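Local atomic coordinates of Endonuclease/exonuclease/phosphatase (Leptotrichia buccalis C-1013-b, PDB entry 3TEB), a protein that probably acts as a metal-dependent nuclease of the endonuclease/exonuclease/phosphatase family, with the DNase I-like fold and a magnesium site. Residues Y77-G89 with S116-I128. Sequence-based numbering, arbitrary orientation.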
loop_
_atom_site.group_PDB
_atom_site.type_symbol
_atom_site.label_atom_id
_atom_site.label_comp_id
_atom_site.label_asym_id
_atom_site.label_seq_id
_atom_site.Cartn_x
_atom_site.Cartn_y
_atom_site.Cartn_z
ATOM N N TYR A 77 -1.254 15.428 8.475
ATOM C CA TYR A 77 -0.976 14.063 8.070
ATOM C C TYR A 77 0.353 13.554 8.628
ATOM O O TYR A 77 1.291 14.330 8.837
ATOM C CB TYR A 77 -1.052 13.942 6.560
ATOM C CG TYR A 77 -2.455 13.676 6.069
ATOM C CD1 TYR A 77 -3.358 14.714 5.867
ATOM C CD2 TYR A 77 -2.884 12.374 5.814
ATOM C CE1 TYR A 77 -4.648 14.456 5.414
ATOM C CE2 TYR A 77 -4.168 12.108 5.360
ATOM C CZ TYR A 77 -5.040 13.150 5.164
ATOM O OH TYR A 77 -6.309 12.878 4.728
ATOM N N TYR A 78 0.427 12.260 8.908
ATOM C CA TYR A 78 1.652 11.728 9.478
ATOM C C TYR A 78 2.241 10.651 8.584
ATOM O O TYR A 78 1.509 9.885 7.963
ATOM C CB TYR A 78 1.426 11.241 10.913
ATOM C CG TYR A 78 0.654 12.234 11.767
ATOM C CD1 TYR A 78 1.215 13.462 12.124
ATOM C CD2 TYR A 78 -0.648 11.956 12.198
ATOM C CE1 TYR A 78 0.501 14.385 12.896
ATOM C CE2 TYR A 78 -1.374 12.872 12.975
ATOM C CZ TYR A 78 -0.792 14.085 13.323
ATOM O OH TYR A 78 -1.490 14.998 14.095
ATOM N N LEU A 79 3.566 10.633 8.489
ATOM C CA LEU A 79 4.261 9.740 7.578
ATOM C C LEU A 79 5.059 8.679 8.325
ATOM O O LEU A 79 5.814 8.998 9.249
ATOM C CB LEU A 79 5.204 10.540 6.677
ATOM C CG LEU A 79 6.294 9.742 5.943
ATOM C CD1 LEU A 79 5.715 8.741 4.946
ATOM C CD2 LEU A 79 7.249 10.665 5.256
ATOM N N HIS A 80 4.911 7.423 7.911
ATOM C CA HIS A 80 5.744 6.347 8.435
ATOM C C HIS A 80 6.270 5.550 7.269
ATOM O O HIS A 80 5.490 5.059 6.449
ATOM C CB HIS A 80 4.949 5.470 9.391
ATOM C CG HIS A 80 4.111 6.256 10.346
ATOM N ND1 HIS A 80 4.573 6.666 11.579
ATOM C CD2 HIS A 80 2.851 6.750 10.230
ATOM C CE1 HIS A 80 3.623 7.353 12.194
ATOM N NE2 HIS A 80 2.567 7.417 11.397
ATOM N N TRP A 81 7.590 5.440 7.184
ATOM C CA TRP A 81 8.220 4.860 6.018
ATOM C C TRP A 81 9.263 3.873 6.444
ATOM O O TRP A 81 9.839 3.985 7.522
ATOM C CB TRP A 81 8.870 5.959 5.169
ATOM C CG TRP A 81 9.645 5.463 3.945
ATOM C CD1 TRP A 81 9.138 5.167 2.705
ATOM C CD2 TRP A 81 11.050 5.221 3.865
ATOM N NE1 TRP A 81 10.148 4.749 1.856
ATOM C CE2 TRP A 81 11.327 4.770 2.543
ATOM C CE3 TRP A 81 12.097 5.338 4.775
ATOM C CZ2 TRP A 81 12.598 4.437 2.118
ATOM C CZ3 TRP A 81 13.361 5.009 4.356
ATOM C CH2 TRP A 81 13.608 4.565 3.028
ATOM N N SER A 82 9.521 2.903 5.583
ATOM C CA SER A 82 10.563 1.949 5.860
ATOM C C SER A 82 11.236 1.474 4.599
ATOM O O SER A 82 10.561 1.138 3.631
ATOM C CB SER A 82 9.982 0.758 6.607
ATOM O OG SER A 82 11.033 -0.039 7.126
ATOM N N ASN A 83 12.562 1.424 4.624
ATOM C CA ASN A 83 13.343 0.970 3.472
ATOM C C ASN A 83 13.319 -0.554 3.384
ATOM O O ASN A 83 13.342 -1.215 4.423
ATOM C CB ASN A 83 14.769 1.540 3.572
ATOM C CG ASN A 83 15.806 0.712 2.834
ATOM O OD1 ASN A 83 15.935 0.780 1.614
ATOM N ND2 ASN A 83 16.579 -0.054 3.589
ATOM N N SER A 84 13.247 -1.105 2.168
ATOM C CA SER A 84 13.272 -2.568 1.962
ATOM C C SER A 84 14.610 -3.058 1.469
ATOM O O SER A 84 15.222 -3.928 2.095
ATOM C CB SER A 84 12.224 -3.037 0.955
ATOM O OG SER A 84 10.915 -2.936 1.476
ATOM N N HIS A 85 15.041 -2.517 0.331
ATOM C CA HIS A 85 16.249 -2.954 -0.354
ATOM C C HIS A 85 16.732 -1.861 -1.318
ATOM O O HIS A 85 16.003 -0.904 -1.599
ATOM C CB HIS A 85 15.966 -4.243 -1.128
ATOM C CG HIS A 85 14.818 -4.135 -2.087
ATOM N ND1 HIS A 85 13.622 -4.791 -1.898
ATOM C CD2 HIS A 85 14.681 -3.441 -3.242
ATOM C CE1 HIS A 85 12.799 -4.508 -2.895
ATOM N NE2 HIS A 85 13.419 -3.690 -3.726
ATOM N N ILE A 86 17.961 -2.010 -1.812
ATOM C CA ILE A 86 18.476 -1.204 -2.920
ATOM C C ILE A 86 17.619 -1.426 -4.171
ATOM O O ILE A 86 17.461 -2.543 -4.628
ATOM C CB ILE A 86 19.962 -1.540 -3.195
ATOM C CG1 ILE A 86 20.839 -0.983 -2.069
ATOM C CG2 ILE A 86 20.408 -0.977 -4.523
ATOM C CD1 ILE A 86 22.150 -1.721 -1.892
ATOM N N GLY A 87 17.061 -0.361 -4.724
ATOM C CA GLY A 87 16.071 -0.527 -5.774
ATOM C C GLY A 87 16.550 -0.377 -7.202
ATOM O O GLY A 87 17.545 -0.973 -7.619
ATOM N N PHE A 88 15.794 0.403 -7.963
ATOM C CA PHE A 88 16.177 0.796 -9.299
ATOM C C PHE A 88 17.197 1.917 -9.185
ATOM O O PHE A 88 17.069 2.782 -8.323
ATOM C CB PHE A 88 14.938 1.271 -10.067
ATOM C CG PHE A 88 13.984 0.161 -10.417
ATOM C CD1 PHE A 88 14.185 -0.615 -11.562
ATOM C CD2 PHE A 88 12.889 -0.123 -9.600
ATOM C CE1 PHE A 88 13.301 -1.658 -11.890
ATOM C CE2 PHE A 88 12.002 -1.162 -9.917
ATOM C CZ PHE A 88 12.214 -1.932 -11.060
ATOM N N GLY A 89 18.216 1.886 -10.037
ATOM C CA GLY A 89 19.231 2.934 -10.073
ATOM C C GLY A 89 19.988 3.029 -8.771
ATOM O O GLY A 89 20.578 2.055 -8.312
ATOM N N SER A 116 18.346 -8.867 3.375
ATOM C CA SER A 116 19.510 -8.082 3.007
ATOM C C SER A 116 19.110 -6.999 2.011
ATOM O O SER A 116 18.449 -7.302 1.010
ATOM C CB SER A 116 20.558 -8.994 2.376
ATOM O OG SER A 116 21.499 -8.241 1.626
ATOM N N VAL A 117 19.517 -5.755 2.261
ATOM C CA VAL A 117 19.200 -4.645 1.352
ATOM C C VAL A 117 19.786 -4.874 -0.044
ATOM O O VAL A 117 19.440 -4.178 -0.995
ATOM C CB VAL A 117 19.684 -3.272 1.888
ATOM C CG1 VAL A 117 18.997 -2.906 3.203
ATOM C CG2 VAL A 117 21.195 -3.243 2.022
ATOM N N ARG A 118 20.659 -5.863 -0.164
ATOM C CA ARG A 118 21.256 -6.209 -1.439
ATOM C C ARG A 118 20.483 -7.249 -2.255
ATOM O O ARG A 118 21.003 -7.752 -3.238
ATOM C CB ARG A 118 22.674 -6.707 -1.220
ATOM C CG ARG A 118 23.652 -5.618 -0.927
ATOM C CD ARG A 118 24.716 -6.052 0.056
ATOM N NE ARG A 118 25.000 -7.487 -0.020
ATOM C CZ ARG A 118 25.940 -8.043 -0.788
ATOM N NH1 ARG A 118 26.709 -7.285 -1.571
ATOM N NH2 ARG A 118 26.114 -9.368 -0.762
ATOM N N THR A 119 19.257 -7.575 -1.853
ATOM C CA THR A 119 18.448 -8.577 -2.549
ATOM C C THR A 119 17.102 -7.989 -2.893
ATOM O O THR A 119 16.404 -7.470 -2.023
ATOM C CB THR A 119 18.217 -9.806 -1.664
ATOM O OG1 THR A 119 19.483 -10.315 -1.248
ATOM C CG2 THR A 119 17.445 -10.912 -2.405
ATOM N N ILE A 120 16.739 -8.088 -4.166
ATOM C CA ILE A 120 15.498 -7.522 -4.673
ATOM C C ILE A 120 14.293 -8.093 -3.926
ATOM O O ILE A 120 13.287 -7.393 -3.741
ATOM C CB ILE A 120 15.369 -7.767 -6.213
ATOM C CG1 ILE A 120 16.417 -6.958 -6.967
ATOM C CG2 ILE A 120 13.973 -7.390 -6.752
ATOM C CD1 ILE A 120 16.294 -5.439 -6.716
ATOM N N SER A 121 14.400 -9.350 -3.485
ATOM C CA SER A 121 13.263 -10.015 -2.862
ATOM C C SER A 121 13.098 -9.791 -1.350
ATOM O O SER A 121 12.139 -10.283 -0.761
ATOM C CB SER A 121 13.245 -11.499 -3.208
ATOM O OG SER A 121 14.422 -12.111 -2.756
ATOM N N ALA A 122 13.999 -9.040 -0.728
ATOM C CA ALA A 122 13.825 -8.637 0.666
ATOM C C ALA A 122 12.744 -7.574 0.769
ATOM O O ALA A 122 12.854 -6.523 0.156
ATOM C CB ALA A 122 15.124 -8.111 1.226
ATOM N N ARG A 123 11.694 -7.836 1.533
ATOM C CA ARG A 123 10.590 -6.879 1.622
ATOM C C ARG A 123 10.225 -6.556 3.048
ATOM O O ARG A 123 9.855 -7.432 3.811
ATOM C CB ARG A 123 9.356 -7.412 0.903
ATOM C CG ARG A 123 9.592 -7.827 -0.527
ATOM C CD ARG A 123 9.871 -6.623 -1.380
ATOM N NE ARG A 123 10.367 -7.009 -2.694
ATOM C CZ ARG A 123 9.624 -7.026 -3.796
ATOM N NH1 ARG A 123 8.346 -6.668 -3.750
ATOM N NH2 ARG A 123 10.163 -7.396 -4.948
ATOM N N ARG A 124 10.328 -5.288 3.401
ATOM C CA ARG A 124 9.974 -4.812 4.728
ATOM C C ARG A 124 8.509 -4.318 4.690
ATOM O O ARG A 124 8.057 -3.767 3.686
ATOM C CB ARG A 124 10.948 -3.699 5.128
ATOM C CG ARG A 124 10.958 -3.271 6.570
ATOM C CD ARG A 124 12.243 -3.607 7.316
ATOM N NE ARG A 124 13.378 -2.826 6.858
ATOM C CZ ARG A 124 14.536 -2.700 7.509
ATOM N NH1 ARG A 124 14.721 -3.293 8.670
ATOM N NH2 ARG A 124 15.526 -1.976 6.988
ATOM N N ILE A 125 7.768 -4.544 5.774
ATOM C CA ILE A 125 6.378 -4.105 5.890
ATOM C C ILE A 125 6.273 -2.952 6.884
ATOM O O ILE A 125 7.048 -2.862 7.831
ATOM C CB ILE A 125 5.507 -5.268 6.382
ATOM C CG1 ILE A 125 5.682 -6.503 5.479
ATOM C CG2 ILE A 125 4.067 -4.865 6.485
ATOM C CD1 ILE A 125 5.034 -6.402 4.068
ATOM N N VAL A 126 5.330 -2.053 6.668
ATOM C CA VAL A 126 5.079 -1.014 7.651
ATOM C C VAL A 126 3.697 -1.217 8.239
ATOM O O VAL A 126 2.708 -1.296 7.496
ATOM C CB VAL A 126 5.186 0.391 7.053
ATOM C CG1 VAL A 126 4.786 1.441 8.066
ATOM C CG2 VAL A 126 6.589 0.635 6.647
ATOM N N SER A 127 3.627 -1.313 9.567
ATOM C CA SER A 127 2.341 -1.388 10.239
ATOM C C SER A 127 2.105 -0.195 11.141
ATOM O O SER A 127 3.041 0.423 11.644
ATOM C CB SER A 127 2.181 -2.685 11.014
ATOM O OG SER A 127 2.891 -2.631 12.228
ATOM N N ILE A 128 0.826 0.092 11.338
ATOM C CA ILE A 128 0.357 1.219 12.099
ATOM C C ILE A 128 -0.813 0.737 12.986
ATOM O O ILE A 128 -1.641 -0.065 12.550
ATOM C CB ILE A 128 0.025 2.387 11.108
ATOM C CG1 ILE A 128 0.676 3.662 11.568
ATOM C CG2 ILE A 128 -1.455 2.587 10.796
ATOM C CD1 ILE A 128 2.161 3.531 11.566
HETATM O O HOH W 1 18.755 -4.821 -3.594
#
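His85 ND1 gives a nearly straight bond to Ala122 O, 2.8 Å long and in the plane of the ring, where the chain bends away from strand 78-84. The Ile86 N-H donates to Val117 O at 2.7 Å, and a water donates to that same oxygen and to Ile86 O, tying the bend to the turn at 116-119. Arg124 N reaches Ser84 OG (3.1 Å). Turned back at CG-CD (chi3 69°), the Arg124 side chain brings NE end-on to Asn83 O at 2.9 Å, in the guanidinium plane, while NH2 adds a weak bond to it. With alanine in place of Arg124, Asn83 O is likely to lose its guanidinium donor and Ser82 OG the methylene beside it.

Apolar contacts take over along the strands. Val126 CG2 packs on Ser82 CB (3.4 Å), and Ile128 CD1 sits over a face of the His80 imidazole in a CH-pi contact, 3.7 Å from its centroid. Back at the bend, Ile120 CA covers a face of the His85 ring. Arg123 NE, meanwhile, bonds Ile120 O within its own segment, and NH1 bonds His143 O; magnesium lies about 9 Å from the Arg123 side chain.

Strands 78-84 and 124-128 run antiparallel (170°) but belong to the two facing sheets of the sandwich, their axes 6.7 Å apart at closest approach, and side chains bridge them. Apolar packing thus serves the strands, while directed bonds fix loop 116-123 on the bend at His85.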